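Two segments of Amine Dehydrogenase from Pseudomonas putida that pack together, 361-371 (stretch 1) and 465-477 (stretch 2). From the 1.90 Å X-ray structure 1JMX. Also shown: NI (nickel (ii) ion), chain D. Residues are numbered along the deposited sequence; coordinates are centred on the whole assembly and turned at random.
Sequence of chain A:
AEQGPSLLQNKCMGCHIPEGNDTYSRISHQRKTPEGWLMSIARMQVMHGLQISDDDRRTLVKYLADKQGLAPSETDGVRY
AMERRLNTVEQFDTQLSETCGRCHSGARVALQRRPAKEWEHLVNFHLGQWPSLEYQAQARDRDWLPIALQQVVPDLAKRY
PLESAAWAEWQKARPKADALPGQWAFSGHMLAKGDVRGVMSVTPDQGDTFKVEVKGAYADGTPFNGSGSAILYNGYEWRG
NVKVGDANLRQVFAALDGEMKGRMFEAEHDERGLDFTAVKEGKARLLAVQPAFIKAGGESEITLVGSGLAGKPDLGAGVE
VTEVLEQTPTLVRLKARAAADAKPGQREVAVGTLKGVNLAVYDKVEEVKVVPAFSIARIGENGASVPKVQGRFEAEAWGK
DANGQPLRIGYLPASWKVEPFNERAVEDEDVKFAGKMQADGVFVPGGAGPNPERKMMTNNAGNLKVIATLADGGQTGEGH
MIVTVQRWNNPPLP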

# COMPACT_ATOMS: atom_id res chain seq x y z
N VAL A 361 5.79 10.04 -41.30
CA VAL A 361 4.95 10.67 -42.30
C VAL A 361 3.79 9.71 -42.39
O VAL A 361 4.01 8.51 -42.53
CB VAL A 361 5.65 10.75 -43.67
CG1 VAL A 361 4.69 11.31 -44.72
CG2 VAL A 361 6.87 11.61 -43.57
N TYR A 362 2.57 10.19 -42.26
CA TYR A 362 1.44 9.28 -42.32
C TYR A 362 0.30 9.81 -43.17
O TYR A 362 0.19 11.01 -43.40
CB TYR A 362 0.93 8.98 -40.90
CG TYR A 362 0.16 10.11 -40.25
CD1 TYR A 362 -1.23 10.09 -40.19
CD2 TYR A 362 0.83 11.20 -39.68
CE1 TYR A 362 -1.95 11.12 -39.59
CE2 TYR A 362 0.12 12.24 -39.08
CZ TYR A 362 -1.27 12.18 -39.04
OH TYR A 362 -1.98 13.19 -38.44
N ASP A 363 -0.55 8.88 -43.61
CA ASP A 363 -1.71 9.23 -44.43
C ASP A 363 -3.01 9.20 -43.64
O ASP A 363 -3.81 10.14 -43.71
CB ASP A 363 -1.79 8.36 -45.70
CG ASP A 363 -1.64 6.86 -45.44
OD1 ASP A 363 -1.42 6.43 -44.28
OD2 ASP A 363 -1.74 6.10 -46.43
N LYS A 364 -3.20 8.14 -42.86
CA LYS A 364 -4.40 7.96 -42.06
C LYS A 364 -4.13 7.19 -40.77
O LYS A 364 -3.28 6.30 -40.74
CB LYS A 364 -5.48 7.22 -42.86
CG LYS A 364 -5.03 5.86 -43.42
CD LYS A 364 -6.14 4.81 -43.31
CE LYS A 364 -6.31 4.32 -41.86
NZ LYS A 364 -7.51 3.45 -41.66
N VAL A 365 -4.88 7.51 -39.73
CA VAL A 365 -4.74 6.84 -38.45
C VAL A 365 -5.67 5.64 -38.44
O VAL A 365 -6.87 5.74 -38.74
CB VAL A 365 -5.06 7.78 -37.26
CG1 VAL A 365 -4.82 7.05 -35.96
CG2 VAL A 365 -4.20 9.03 -37.31
N GLU A 366 -5.09 4.49 -38.11
CA GLU A 366 -5.79 3.21 -38.08
C GLU A 366 -6.20 2.75 -36.68
O GLU A 366 -7.35 2.36 -36.45
CB GLU A 366 -4.83 2.19 -38.68
CG GLU A 366 -5.45 0.94 -39.21
CD GLU A 366 -4.41 0.10 -39.94
OE1 GLU A 366 -3.42 -0.34 -39.29
OE2 GLU A 366 -4.56 -0.08 -41.17
N GLU A 367 -5.26 2.81 -35.75
CA GLU A 367 -5.48 2.35 -34.38
C GLU A 367 -5.04 3.40 -33.35
O GLU A 367 -4.07 4.14 -33.58
CB GLU A 367 -4.71 1.03 -34.22
CG GLU A 367 -4.14 0.75 -32.84
CD GLU A 367 -5.15 0.21 -31.87
OE1 GLU A 367 -6.36 0.26 -32.16
OE2 GLU A 367 -4.74 -0.27 -30.80
N VAL A 368 -5.75 3.48 -32.24
CA VAL A 368 -5.41 4.44 -31.19
C VAL A 368 -5.25 3.76 -29.83
O VAL A 368 -6.09 2.94 -29.45
CB VAL A 368 -6.49 5.53 -31.05
CG1 VAL A 368 -6.09 6.54 -29.99
CG2 VAL A 368 -6.69 6.23 -32.37
N LYS A 369 -4.18 4.11 -29.13
CA LYS A 369 -3.90 3.55 -27.81
C LYS A 369 -3.80 4.65 -26.76
O LYS A 369 -3.11 5.65 -26.95
CB LYS A 369 -2.58 2.76 -27.81
CG LYS A 369 -2.56 1.59 -28.77
CD LYS A 369 -1.23 0.88 -28.73
CE LYS A 369 -1.12 -0.12 -29.86
NZ LYS A 369 -2.27 -1.06 -29.85
N VAL A 370 -4.51 4.48 -25.65
CA VAL A 370 -4.46 5.44 -24.56
C VAL A 370 -3.25 5.12 -23.70
O VAL A 370 -3.04 3.97 -23.30
CB VAL A 370 -5.75 5.41 -23.70
CG1 VAL A 370 -5.58 6.31 -22.47
CG2 VAL A 370 -6.93 5.88 -24.52
N VAL A 371 -2.44 6.13 -23.43
CA VAL A 371 -1.24 6.01 -22.64
C VAL A 371 -1.32 6.93 -21.42
O VAL A 371 -1.54 8.13 -21.56
CB VAL A 371 -0.01 6.39 -23.49
CG1 VAL A 371 1.23 6.47 -22.63
CG2 VAL A 371 0.18 5.38 -24.60
N LYS A 465 -13.44 4.18 -17.41
CA LYS A 465 -12.96 3.84 -18.74
C LYS A 465 -12.62 5.18 -19.37
O LYS A 465 -13.46 6.07 -19.44
CB LYS A 465 -14.06 3.13 -19.54
CG LYS A 465 -13.55 2.38 -20.75
CD LYS A 465 -14.50 1.27 -21.18
CE LYS A 465 -15.89 1.81 -21.56
NZ LYS A 465 -16.73 0.77 -22.25
N VAL A 466 -11.36 5.35 -19.74
CA VAL A 466 -10.87 6.58 -20.34
C VAL A 466 -10.94 6.52 -21.86
O VAL A 466 -10.20 5.77 -22.49
CB VAL A 466 -9.42 6.85 -19.88
CG1 VAL A 466 -8.84 8.05 -20.60
CG2 VAL A 466 -9.39 7.05 -18.37
N ILE A 467 -11.84 7.32 -22.45
CA ILE A 467 -12.02 7.34 -23.90
C ILE A 467 -11.41 8.56 -24.58
O ILE A 467 -11.73 9.70 -24.24
CB ILE A 467 -13.52 7.31 -24.30
CG1 ILE A 467 -14.30 6.30 -23.45
CG2 ILE A 467 -13.66 6.97 -25.79
CD1 ILE A 467 -13.83 4.91 -23.58
N ALA A 468 -10.52 8.30 -25.54
CA ALA A 468 -9.89 9.35 -26.32
C ALA A 468 -10.42 9.21 -27.75
O ALA A 468 -10.53 8.10 -28.27
CB ALA A 468 -8.38 9.19 -26.33
N THR A 469 -10.80 10.33 -28.35
CA THR A 469 -11.30 10.29 -29.72
C THR A 469 -10.48 11.29 -30.52
O THR A 469 -10.48 12.48 -30.24
CB THR A 469 -12.81 10.61 -29.80
OG1 THR A 469 -13.05 11.92 -29.29
CG2 THR A 469 -13.62 9.62 -29.00
N LEU A 470 -9.72 10.77 -31.47
CA LEU A 470 -8.85 11.58 -32.30
C LEU A 470 -9.54 12.72 -33.04
O LEU A 470 -10.62 12.56 -33.60
CB LEU A 470 -8.11 10.69 -33.29
CG LEU A 470 -6.60 10.65 -33.09
CD1 LEU A 470 -6.27 10.43 -31.62
CD2 LEU A 470 -6.00 9.56 -33.97
N ALA A 471 -8.92 13.90 -32.97
CA ALA A 471 -9.42 15.08 -33.65
C ALA A 471 -9.25 14.81 -35.14
O ALA A 471 -10.07 15.21 -35.96
CB ALA A 471 -8.61 16.30 -33.24
N ASP A 472 -8.20 14.07 -35.47
CA ASP A 472 -7.88 13.72 -36.85
C ASP A 472 -8.59 12.42 -37.27
O ASP A 472 -8.00 11.34 -37.19
CB ASP A 472 -6.35 13.57 -37.00
CG ASP A 472 -5.91 13.16 -38.41
OD1 ASP A 472 -6.57 13.57 -39.39
OD2 ASP A 472 -4.89 12.44 -38.52
N GLY A 473 -9.85 12.53 -37.70
CA GLY A 473 -10.57 11.35 -38.15
C GLY A 473 -11.54 10.69 -37.19
O GLY A 473 -12.27 9.77 -37.58
N GLY A 474 -11.52 11.11 -35.93
CA GLY A 474 -12.43 10.54 -34.94
C GLY A 474 -12.20 9.10 -34.51
O GLY A 474 -13.13 8.46 -34.02
N GLN A 475 -10.99 8.59 -34.71
CA GLN A 475 -10.65 7.21 -34.30
C GLN A 475 -10.57 7.18 -32.78
O GLN A 475 -9.95 8.05 -32.17
CB GLN A 475 -9.33 6.75 -34.91
CG GLN A 475 -9.29 6.68 -36.44
CD GLN A 475 -8.90 8.02 -37.10
OE1 GLN A 475 -8.83 9.06 -36.43
NE2 GLN A 475 -8.62 7.97 -38.42
N THR A 476 -11.20 6.19 -32.16
CA THR A 476 -11.21 6.08 -30.71
C THR A 476 -10.19 5.13 -30.08
O THR A 476 -9.74 4.16 -30.69
CB THR A 476 -12.62 5.71 -30.21
OG1 THR A 476 -12.99 4.43 -30.74
CG2 THR A 476 -13.64 6.73 -30.66
N GLY A 477 -9.85 5.44 -28.83
CA GLY A 477 -8.90 4.65 -28.06
C GLY A 477 -9.46 4.52 -26.65
O GLY A 477 -10.14 5.42 -26.16
NI NI D . -8.07 -0.09 -31.32
O HOH W 1 -9.83 -0.38 -30.24
O HOH W 2 -9.18 1.09 -32.82

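The two stretches, 96 or more residues apart where they touch, bury 514 Å² between them. Stretch 2 is a hairpin: strand 465-470 turns through 471-475 and returns at 476-477, with G477 N bonded to A468 O and A468 N to G477 O. Stretch 1 lays a row of valines on it.

V361 is out of reach. Y362 points toward stretch 2, with chi1 in p. Its OH lies 3.0 Å from D472 OD2, a distance suited to a hydrogen bond, although the tyrosine proton has another acceptor within reach. The carboxylate sits at the ring edge. D363 points away, and its OD1 accepts from K364 N at 2.8 Å.

V365 points toward the turn. Its CG1 packs 3.4 Å from L470 CD2, and its CG2 lies 3.7 Å from D472 OD2. V365 O is 2.9 Å from Q475 NE2, so the glutamine side chain reaches the backbone of stretch 1 while its CB packs against V368.

The CA-to-CB bonds of E366 and E367 point away. The end of E367 comes nearer to stretch 2 but makes no contact with it. E367 OE1 binds the nickel ion at 1.9 Å, and E367 OE2 forms a salt bridge with K369 NZ at 2.8 Å.

V368 is buried and has the largest area covered by the other stretch. Its CG2 touches L470 CD2 at 3.8 Å and Q475 CB at 3.7 Å. G477 lies alongside, its CA 3.6 Å from V368 O. A CB at G477 would fall 2.7 Å from V368 CG1, a clash, so glycine permits this close approach. V368 N is buried without a partner.

K369 points away, and V370 points back toward stretch 2. V370 CG2 packs 4.0 Å from A468 CB, and V370 CG1 lies 4.1 Å from V466 CG1. These small apolar side chains fit the buried site. V371 is out of reach.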